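PDB 6B2Y: solute-binding periplasmic protein of iron/siderophore ABC transporter from Yersinia pestis, which probably binds chelated iron or a related metal complex in the periplasm and hands it to an ABC transporter of the inner membrane. Local coordinates for residues D201-I206 against A356-K361; D241-A246 against K348-E353; I193-D198 against K361-S366. All coordinates share one frame; numbering follows the deposited sequence.

In the fold
All three contacts involve the C-terminal part of the chain. Interactions 1 and 3, their centres about 10 Å apart, both lie along helix 186-207: interaction 1 against the loop leading into helix 360-371, interaction 3 against that helix's first turns. Interaction 2, its centre about 9 Å from that of interaction 1, joins the ends of helices 239-245 and 340-350. Interactions 1 and 2 touch directly, through the probable hydrogen bond of Lys348 NZ to Leu358 O (2.6 Å) and through Val203 packing on Gln245 O. Interactions 2 and 3 do not touch. The side chain of Ile243 lies about 9 Å from a bound sodium ion.

Interaction 1: D201-I206 against A356-K361; sequences DKVTDI and ADLDPK
Leu358 lays its forked end over one turn of helix 186-207, one methyl on each of two consecutive residues. Its CD2 packs on CG2 of Val203 at 4.1 Å, the two side chains crossing at about a right angle. The other branch, CD1, meets the aliphatic part of Lys202 at CD, 4.2 Å away. Leu358 reaches the helix because its CG is anti to the backbone N (chi1 177°) and its CB already points that way. On the helix side, Lys202 also directs its CB toward the loop, then runs on in an extended chain; its CD methylene makes the contact, and the chain carries NZ on past the leucine. There NZ is hydrogen-bonded to Asn199 OD1, one turn back on the same helix. The contact is purely apolar; no hydrogen bond crosses it.

The helix is kinked here: the amides of Val203 and Ile206 lack a bond to the preceding turn, and Ile206 N instead donates to Val203 O at 3.1 Å. That same carbonyl oxygen also accepts from Thr207 OG1. Just beyond Leu358 the second segment enters helix 360-371. Asp359 is its N-cap, with OD1 accepting a weak bond from Lys361 N (2.8 Å, bent to 128°) and another weak one from Lys362 N.

The contact packs the loop between helices 340-350 and 360-371 onto the last turns of helix 186-207, which is consistent with the interlobe helix of such binding proteins. Helix 340-350 packs beside the Val203-Leu358 pair: Gln344 touches both and Ala347 touches Val203. Pro360 touches Ser345 of that helix and Trp381 of strand 381-383, an edge of the mixed sheet, and Ile206 rests on the connecting loop at Gln354 and Phe355.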
loop_
_atom_site.group_PDB
_atom_site.type_symbol
_atom_site.label_atom_id
_atom_site.label_comp_id
_atom_site.label_asym_id
_atom_site.label_seq_id
_atom_site.Cartn_x
_atom_site.Cartn_y
_atom_site.Cartn_z
ATOM N N ASP A 201 17.009 0.907 -5.657
ATOM C CA ASP A 201 18.289 0.474 -6.234
ATOM C C ASP A 201 19.210 -0.127 -5.172
ATOM O O ASP A 201 20.052 -0.974 -5.495
ATOM C CB ASP A 201 18.998 1.639 -6.930
ATOM C CG ASP A 201 18.307 2.068 -8.218
ATOM O OD1 ASP A 201 17.336 1.402 -8.650
ATOM O OD2 ASP A 201 18.734 3.097 -8.785
ATOM N N LYS A 202 19.070 0.299 -3.911
ATOM C CA LYS A 202 19.791 -0.345 -2.811
ATOM C C LYS A 202 19.539 -1.839 -2.783
ATOM O O LYS A 202 20.425 -2.621 -2.406
ATOM C CB LYS A 202 19.367 0.248 -1.467
ATOM C CG LYS A 202 19.836 1.650 -1.230
ATOM C CD LYS A 202 19.211 2.206 0.038
ATOM C CE LYS A 202 19.636 3.637 0.252
ATOM N NZ LYS A 202 19.084 4.187 1.512
ATOM N N VAL A 203 18.330 -2.249 -3.148
ATOM C CA VAL A 203 17.952 -3.653 -3.181
ATOM C C VAL A 203 18.367 -4.304 -4.489
ATOM O O VAL A 203 18.975 -5.377 -4.488
ATOM C CB VAL A 203 16.430 -3.793 -2.955
ATOM C CG1 VAL A 203 15.971 -5.221 -3.227
ATOM C CG2 VAL A 203 16.051 -3.350 -1.529
ATOM N N THR A 204 18.041 -3.672 -5.627
ATOM C CA THR A 204 18.297 -4.325 -6.906
ATOM C C THR A 204 19.775 -4.357 -7.258
ATOM O O THR A 204 20.181 -5.236 -8.029
ATOM C CB THR A 204 17.510 -3.660 -8.049
ATOM O OG1 THR A 204 17.921 -2.297 -8.216
ATOM C CG2 THR A 204 16.011 -3.750 -7.762
ATOM N N ASP A 205 20.576 -3.426 -6.729
ATOM C CA ASP A 205 22.029 -3.519 -6.894
ATOM C C ASP A 205 22.512 -4.924 -6.549
ATOM O O ASP A 205 23.409 -5.465 -7.211
ATOM C CB ASP A 205 22.743 -2.492 -6.001
ATOM C CG ASP A 205 22.800 -1.070 -6.602
ATOM O OD1 ASP A 205 22.302 -0.812 -7.719
ATOM O OD2 ASP A 205 23.368 -0.191 -5.918
ATOM N N ILE A 206 21.915 -5.528 -5.522
ATOM C CA ILE A 206 22.251 -6.883 -5.088
ATOM C C ILE A 206 21.386 -7.931 -5.780
ATOM O O ILE A 206 21.896 -8.940 -6.280
ATOM C CB ILE A 206 22.126 -6.991 -3.547
ATOM C CG1 ILE A 206 23.241 -6.200 -2.863
ATOM C CG2 ILE A 206 22.147 -8.449 -3.116
ATOM C CD1 ILE A 206 23.085 -6.071 -1.357
ATOM N N ALA A 356 22.709 -6.690 5.571
ATOM C CA ALA A 356 22.944 -6.335 6.968
ATOM C C ALA A 356 23.046 -4.825 7.157
ATOM O O ALA A 356 22.635 -4.299 8.196
ATOM C CB ALA A 356 24.207 -7.031 7.477
ATOM N N ASP A 357 23.562 -4.111 6.162
ATOM C CA ASP A 357 23.708 -2.665 6.234
ATOM C C ASP A 357 22.423 -1.910 5.900
ATOM O O ASP A 357 22.390 -0.683 6.050
ATOM C CB ASP A 357 24.829 -2.221 5.288
ATOM C CG ASP A 357 24.601 -2.684 3.846
ATOM O OD1 ASP A 357 24.611 -1.821 2.937
ATOM O OD2 ASP A 357 24.405 -3.905 3.623
ATOM N N LEU A 358 21.375 -2.601 5.459
ATOM C CA LEU A 358 20.133 -1.969 5.027
ATOM C C LEU A 358 19.136 -1.966 6.176
ATOM O O LEU A 358 18.855 -3.015 6.758
ATOM C CB LEU A 358 19.551 -2.706 3.816
ATOM C CG LEU A 358 18.198 -2.233 3.259
ATOM C CD1 LEU A 358 18.342 -0.830 2.757
ATOM C CD2 LEU A 358 17.702 -3.162 2.165
ATOM N N ASP A 359 18.587 -0.791 6.482
ATOM C CA ASP A 359 17.656 -0.611 7.597
ATOM C C ASP A 359 16.377 0.059 7.102
ATOM O O ASP A 359 16.323 1.299 6.998
ATOM C CB ASP A 359 18.299 0.220 8.701
ATOM C CG ASP A 359 17.375 0.440 9.889
ATOM O OD1 ASP A 359 16.213 -0.024 9.863
ATOM O OD2 ASP A 359 17.830 1.080 10.865
ATOM N N PRO A 360 15.332 -0.719 6.804
ATOM C CA PRO A 360 14.053 -0.114 6.398
ATOM C C PRO A 360 13.508 0.890 7.396
ATOM O O PRO A 360 12.802 1.824 6.993
ATOM C CB PRO A 360 13.122 -1.322 6.269
ATOM C CG PRO A 360 14.036 -2.465 5.979
ATOM C CD PRO A 360 15.310 -2.187 6.710
ATOM N N LYS A 361 13.811 0.731 8.691
ATOM C CA LYS A 361 13.330 1.704 9.667
ATOM C C LYS A 361 13.938 3.078 9.414
ATOM O O LYS A 361 13.251 4.101 9.521
ATOM C CB LYS A 361 13.628 1.221 11.093
ATOM C CG LYS A 361 12.774 0.039 11.525
ATOM C CD LYS A 361 13.471 -0.812 12.573
ATOM C CE LYS A 361 12.460 -1.486 13.493
ATOM N NZ LYS A 361 12.447 -0.881 14.858
#

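Interaction 2: D241-A246 against K348-E353; sequences DFIDQA and KWFYPE
Apolar packing centres on Phe350, whose ring is directed at the end of helix 239-245. Phe350 CE2 lies 3.7 Å from Ala246 CB. More loosely, Ile243 CG2 stands 4.4 Å from the same Phe350 CE2. With CG anti to the carbonyl carbon (chi1 -61°), the ring extends from the last turn of helix 340-350 toward the other helix.

Carbonyl-to-ring-edge contacts form the second group. Ala246 O sits near the plane of the Phe350 ring, 3.3 Å from CD2, and in the plane of the Tyr351 ring, 3.5 Å from CE2. Ile243 O takes a similar place at the Phe350 edge. Buried Ala246 O has no hydrogen-bond partner in the model; the slightly positive C-H edges of the two rings probably offer it weak electrostatic compensation.

Both helices finish here, Ala246 and Tyr351 being the first residues to leave helical geometry. The joint lies against the mixed sheet of the C-terminal lobe: Ile243 and Phe350 both rest on Val218 of strand 217-221, a helix-on-sheet layer of the kind expected in a two-lobed periplasmic binding protein.

A polar link lies beside the contact. Tyr351 OH hydrogen-bonds to Gly247 O, just past Ala246, tying its ring to the chain leaving the first helix.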
loop_
_atom_site.group_PDB
_atom_site.type_symbol
_atom_site.label_atom_id
_atom_site.label_comp_id
_atom_site.label_asym_id
_atom_site.label_seq_id
_atom_site.Cartn_x
_atom_site.Cartn_y
_atom_site.Cartn_z
ATOM N N ASP A 241 5.157 -8.135 -7.354
ATOM C CA ASP A 241 6.218 -7.261 -7.849
ATOM C C ASP A 241 7.298 -7.042 -6.792
ATOM O O ASP A 241 8.490 -6.942 -7.119
ATOM C CB ASP A 241 5.631 -5.906 -8.280
ATOM C CG ASP A 241 4.957 -5.961 -9.641
ATOM O OD1 ASP A 241 4.951 -7.048 -10.267
ATOM O OD2 ASP A 241 4.447 -4.908 -10.094
ATOM N N PHE A 242 6.900 -6.909 -5.523
ATOM C CA PHE A 242 7.896 -6.685 -4.474
ATOM C C PHE A 242 8.736 -7.927 -4.245
ATOM O O PHE A 242 9.943 -7.828 -3.983
ATOM C CB PHE A 242 7.231 -6.287 -3.153
ATOM C CG PHE A 242 6.204 -5.193 -3.283
ATOM C CD1 PHE A 242 6.287 -4.244 -4.293
ATOM C CD2 PHE A 242 5.166 -5.104 -2.357
ATOM C CE1 PHE A 242 5.330 -3.238 -4.396
ATOM C CE2 PHE A 242 4.219 -4.109 -2.457
ATOM C CZ PHE A 242 4.295 -3.189 -3.476
ATOM N N ILE A 243 8.101 -9.097 -4.285
ATOM C CA ILE A 243 8.848 -10.348 -4.183
ATOM C C ILE A 243 9.907 -10.427 -5.279
ATOM O O ILE A 243 11.085 -10.706 -5.003
ATOM C CB ILE A 243 7.886 -11.543 -4.241
ATOM C CG1 ILE A 243 7.027 -11.560 -2.975
ATOM C CG2 ILE A 243 8.652 -12.862 -4.377
ATOM C CD1 ILE A 243 5.894 -12.575 -3.044
ATOM N N ASP A 244 9.500 -10.166 -6.528
ATOM C CA ASP A 244 10.421 -10.180 -7.668
ATOM C C ASP A 244 11.612 -9.257 -7.427
ATOM O O ASP A 244 12.769 -9.673 -7.558
ATOM C CB ASP A 244 9.700 -9.763 -8.965
ATOM C CG ASP A 244 8.594 -10.728 -9.390
ATOM O OD1 ASP A 244 8.428 -11.806 -8.784
ATOM O OD2 ASP A 244 7.861 -10.398 -10.353
ATOM N N GLN A 245 11.349 -7.985 -7.099
ATOM C CA GLN A 245 12.442 -7.031 -6.948
ATOM C C GLN A 245 13.344 -7.390 -5.781
ATOM O O GLN A 245 14.541 -7.077 -5.799
ATOM C CB GLN A 245 11.899 -5.613 -6.753
ATOM C CG GLN A 245 11.228 -5.040 -7.989
ATOM C CD GLN A 245 10.650 -3.652 -7.737
ATOM O OE1 GLN A 245 11.270 -2.646 -8.069
ATOM N NE2 GLN A 245 9.453 -3.600 -7.160
ATOM N N ALA A 246 12.791 -8.035 -4.754
ATOM C CA ALA A 246 13.578 -8.427 -3.597
ATOM C C ALA A 246 14.307 -9.737 -3.827
ATOM O O ALA A 246 14.928 -10.255 -2.896
ATOM C CB ALA A 246 12.684 -8.530 -2.351
ATOM N N LYS A 348 15.600 -7.817 2.840
ATOM C CA LYS A 348 16.380 -8.073 4.049
ATOM C C LYS A 348 16.002 -9.407 4.680
ATOM O O LYS A 348 16.861 -10.093 5.251
ATOM C CB LYS A 348 16.196 -6.921 5.038
ATOM C CG LYS A 348 17.246 -6.851 6.146
ATOM C CD LYS A 348 16.956 -5.714 7.101
ATOM C CE LYS A 348 17.887 -5.750 8.302
ATOM N NZ LYS A 348 19.262 -5.296 7.958
ATOM N N TRP A 349 14.718 -9.782 4.625
ATOM C CA TRP A 349 14.321 -11.107 5.094
ATOM C C TRP A 349 14.901 -12.207 4.212
ATOM O O TRP A 349 15.371 -13.232 4.724
ATOM C CB TRP A 349 12.804 -11.245 5.128
ATOM C CG TRP A 349 12.114 -10.333 6.081
ATOM C CD1 TRP A 349 12.624 -9.790 7.226
ATOM C CD2 TRP A 349 10.760 -9.865 5.979
ATOM N NE1 TRP A 349 11.669 -9.000 7.840
ATOM C CE2 TRP A 349 10.516 -9.042 7.099
ATOM C CE3 TRP A 349 9.735 -10.065 5.049
ATOM C CZ2 TRP A 349 9.293 -8.412 7.306
ATOM C CZ3 TRP A 349 8.517 -9.445 5.260
ATOM C CH2 TRP A 349 8.306 -8.630 6.380
ATOM N N PHE A 350 14.871 -12.013 2.882
ATOM C CA PHE A 350 15.272 -13.076 1.965
ATOM C C PHE A 350 16.770 -13.310 2.023
ATOM O O PHE A 350 17.233 -14.446 1.875
ATOM C CB PHE A 350 14.886 -12.741 0.514
ATOM C CG PHE A 350 13.400 -12.567 0.268
ATOM C CD1 PHE A 350 12.452 -12.875 1.240
ATOM C CD2 PHE A 350 12.957 -12.087 -0.963
ATOM C CE1 PHE A 350 11.096 -12.696 0.995
ATOM C CE2 PHE A 350 11.603 -11.913 -1.223
ATOM C CZ PHE A 350 10.669 -12.210 -0.238
ATOM N N TYR A 351 17.549 -12.242 2.167
ATOM C CA TYR A 351 19.011 -12.311 2.143
ATOM C C TYR A 351 19.553 -11.505 3.313
ATOM O O TYR A 351 20.081 -10.402 3.134
ATOM C CB TYR A 351 19.552 -11.802 0.805
ATOM C CG TYR A 351 18.971 -12.526 -0.392
ATOM C CD1 TYR A 351 19.493 -13.742 -0.818
ATOM C CD2 TYR A 351 17.901 -11.991 -1.107
ATOM C CE1 TYR A 351 18.965 -14.411 -1.896
ATOM C CE2 TYR A 351 17.368 -12.656 -2.203
ATOM C CZ TYR A 351 17.917 -13.862 -2.607
ATOM O OH TYR A 351 17.408 -14.546 -3.690
ATOM N N PRO A 352 19.428 -12.036 4.537
ATOM C CA PRO A 352 19.838 -11.255 5.720
ATOM C C PRO A 352 21.296 -10.841 5.692
ATOM O O PRO A 352 21.627 -9.702 6.042
ATOM C CB PRO A 352 19.552 -12.211 6.891
ATOM C CG PRO A 352 18.673 -13.285 6.343
ATOM C CD PRO A 352 18.975 -13.390 4.881
ATOM N N GLU A 353 22.180 -11.746 5.271
ATOM C CA GLU A 353 23.608 -11.455 5.240
ATOM C C GLU A 353 23.920 -10.301 4.293
ATOM O O GLU A 353 24.613 -9.345 4.663
ATOM C CB GLU A 353 24.368 -12.720 4.831
ATOM C CG GLU A 353 25.816 -12.491 4.441
ATOM C CD GLU A 353 26.764 -13.433 5.154
ATOM O OE1 GLU A 353 27.917 -13.027 5.413
ATOM O OE2 GLU A 353 26.357 -14.579 5.451
#

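Interaction 3: I193-D198 against K361-S366; sequences INFYQD and KKTMDS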
loop_
_atom_site.group_PDB
_atom_site.type_symbol
_atom_site.label_atom_id
_atom_site.label_comp_id
_atom_site.label_asym_id
_atom_site.label_seq_id
_atom_site.Cartn_x
_atom_site.Cartn_y
_atom_site.Cartn_z
ATOM N N ILE A 193 10.271 10.714 -6.462
ATOM C CA ILE A 193 10.684 9.716 -7.455
ATOM C C ILE A 193 12.152 9.366 -7.273
ATOM O O ILE A 193 12.538 8.188 -7.294
ATOM C CB ILE A 193 10.398 10.230 -8.875
ATOM C CG1 ILE A 193 8.906 10.132 -9.182
ATOM C CG2 ILE A 193 11.243 9.489 -9.924
ATOM C CD1 ILE A 193 8.462 11.161 -10.237
ATOM N N ASN A 194 12.986 10.385 -7.075
ATOM C CA ASN A 194 14.406 10.161 -6.830
ATOM C C ASN A 194 14.637 9.401 -5.527
ATOM O O ASN A 194 15.459 8.484 -5.483
ATOM C CB ASN A 194 15.138 11.508 -6.819
ATOM C CG ASN A 194 15.392 12.036 -8.221
ATOM O OD1 ASN A 194 15.418 11.264 -9.163
ATOM N ND2 ASN A 194 15.574 13.345 -8.363
ATOM N N PHE A 195 13.920 9.766 -4.451
ATOM C CA PHE A 195 14.078 9.056 -3.178
ATOM C C PHE A 195 13.667 7.597 -3.303
ATOM O O PHE A 195 14.332 6.696 -2.783
ATOM C CB PHE A 195 13.255 9.760 -2.092
ATOM C CG PHE A 195 13.129 8.977 -0.804
ATOM C CD1 PHE A 195 14.105 9.077 0.182
ATOM C CD2 PHE A 195 12.034 8.153 -0.576
ATOM C CE1 PHE A 195 13.985 8.358 1.385
ATOM C CE2 PHE A 195 11.906 7.440 0.608
ATOM C CZ PHE A 195 12.885 7.544 1.596
ATOM N N TYR A 196 12.572 7.342 -4.001
ATOM C CA TYR A 196 12.095 5.976 -4.161
ATOM C C TYR A 196 13.066 5.149 -5.002
ATOM O O TYR A 196 13.457 4.041 -4.614
ATOM C CB TYR A 196 10.715 6.029 -4.809
ATOM C CG TYR A 196 10.014 4.714 -5.026
ATOM C CD1 TYR A 196 10.358 3.883 -6.105
ATOM C CD2 TYR A 196 8.969 4.325 -4.199
ATOM C CE1 TYR A 196 9.703 2.698 -6.329
ATOM C CE2 TYR A 196 8.310 3.141 -4.412
ATOM C CZ TYR A 196 8.673 2.331 -5.480
ATOM O OH TYR A 196 8.020 1.149 -5.710
ATOM N N GLN A 197 13.458 5.673 -6.168
ATOM C CA GLN A 197 14.339 4.910 -7.044
ATOM C C GLN A 197 15.675 4.623 -6.366
ATOM O O GLN A 197 16.203 3.512 -6.476
ATOM C CB GLN A 197 14.559 5.651 -8.361
ATOM C CG GLN A 197 15.253 4.771 -9.394
ATOM C CD GLN A 197 14.355 3.644 -9.890
ATOM O OE1 GLN A 197 13.447 3.872 -10.692
ATOM N NE2 GLN A 197 14.584 2.433 -9.391
ATOM N N ASP A 198 16.221 5.606 -5.650
ATOM C CA ASP A 198 17.455 5.385 -4.896
ATOM C C ASP A 198 17.292 4.250 -3.900
ATOM O O ASP A 198 18.174 3.393 -3.766
ATOM C CB ASP A 198 17.866 6.659 -4.169
ATOM C CG ASP A 198 18.537 7.645 -5.096
ATOM O OD1 ASP A 198 18.765 7.262 -6.261
ATOM O OD2 ASP A 198 18.835 8.778 -4.664
ATOM N N LYS A 361 13.811 0.731 8.691
ATOM C CA LYS A 361 13.330 1.704 9.667
ATOM C C LYS A 361 13.938 3.078 9.414
ATOM O O LYS A 361 13.251 4.101 9.521
ATOM C CB LYS A 361 13.628 1.221 11.093
ATOM C CG LYS A 361 12.774 0.039 11.525
ATOM C CD LYS A 361 13.471 -0.812 12.573
ATOM C CE LYS A 361 12.460 -1.486 13.493
ATOM N NZ LYS A 361 12.447 -0.881 14.858
ATOM N N LYS A 362 15.223 3.129 9.068
ATOM C CA LYS A 362 15.809 4.417 8.721
ATOM C C LYS A 362 15.224 4.963 7.419
ATOM O O LYS A 362 15.008 6.174 7.288
ATOM C CB LYS A 362 17.331 4.305 8.639
ATOM C CG LYS A 362 18.035 5.612 8.267
ATOM C CD LYS A 362 17.542 6.824 9.081
ATOM C CE LYS A 362 17.746 6.657 10.593
ATOM N NZ LYS A 362 16.847 7.586 11.352
ATOM N N THR A 363 14.966 4.093 6.441
ATOM C CA THR A 363 14.309 4.561 5.221
ATOM C C THR A 363 12.980 5.224 5.543
ATOM O O THR A 363 12.665 6.298 5.013
ATOM C CB THR A 363 14.096 3.398 4.257
ATOM O OG1 THR A 363 15.354 2.772 3.995
ATOM C CG2 THR A 363 13.487 3.888 2.947
ATOM N N MET A 364 12.198 4.604 6.429
ATOM C CA MET A 364 10.920 5.184 6.821
ATOM C C MET A 364 11.114 6.506 7.561
ATOM O O MET A 364 10.390 7.474 7.304
ATOM C CB MET A 364 10.144 4.177 7.667
ATOM C CG MET A 364 8.874 4.740 8.216
ATOM S SD MET A 364 8.221 3.636 9.439
ATOM C CE MET A 364 6.942 2.889 8.544
ATOM N N ASP A 365 12.122 6.585 8.441
ATOM C CA ASP A 365 12.455 7.859 9.078
ATOM C C ASP A 365 12.729 8.947 8.048
ATOM O O ASP A 365 12.272 10.089 8.198
ATOM C CB ASP A 365 13.675 7.690 9.990
ATOM C CG ASP A 365 13.318 7.122 11.345
ATOM O OD1 ASP A 365 12.121 7.097 11.689
ATOM O OD2 ASP A 365 14.238 6.694 12.068
ATOM N N SER A 366 13.468 8.609 6.984
ATOM C CA SER A 366 13.792 9.593 5.959
ATOM C C SER A 366 12.556 9.993 5.165
ATOM O O SER A 366 12.357 11.177 4.868
ATOM C CB SER A 366 14.876 9.045 5.024
ATOM O OG SER A 366 16.041 8.714 5.772
#
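This is a helix-to-helix contact, partly buried, in which the ring of Phe195 on helix 186-207 reaches across to the first turns of helix 360-371. The ring meets residues one turn apart, Thr363 and Ser366. Its CZ lies 3.6 Å from Thr363 O, which sits at the ring edge and in its plane, and 3.9 Å from Thr363 CG2. Ser366 CB approaches CE1 obliquely at 3.8 Å. With CG anti to the backbone N (chi1 169°) and CB directed at the other helix, the Phe195 ring stands out from its own helix and its CE1-CZ edge makes the contact.

Helix 186-207 runs in the connection between the N-terminal parallel sheet and strand 217-221 of the C-terminal mixed sheet, consistent with the long interlobe helix of this class of periplasmic binding protein; here helix 360-371 packs against it. Next to Phe195, Tyr196 turns to helix 168-182 at Thr172 and Leu173.

Thr363 offers Phe195 its methyl, while its OG1 bonds to Gln344 OE1 on helix 340-350.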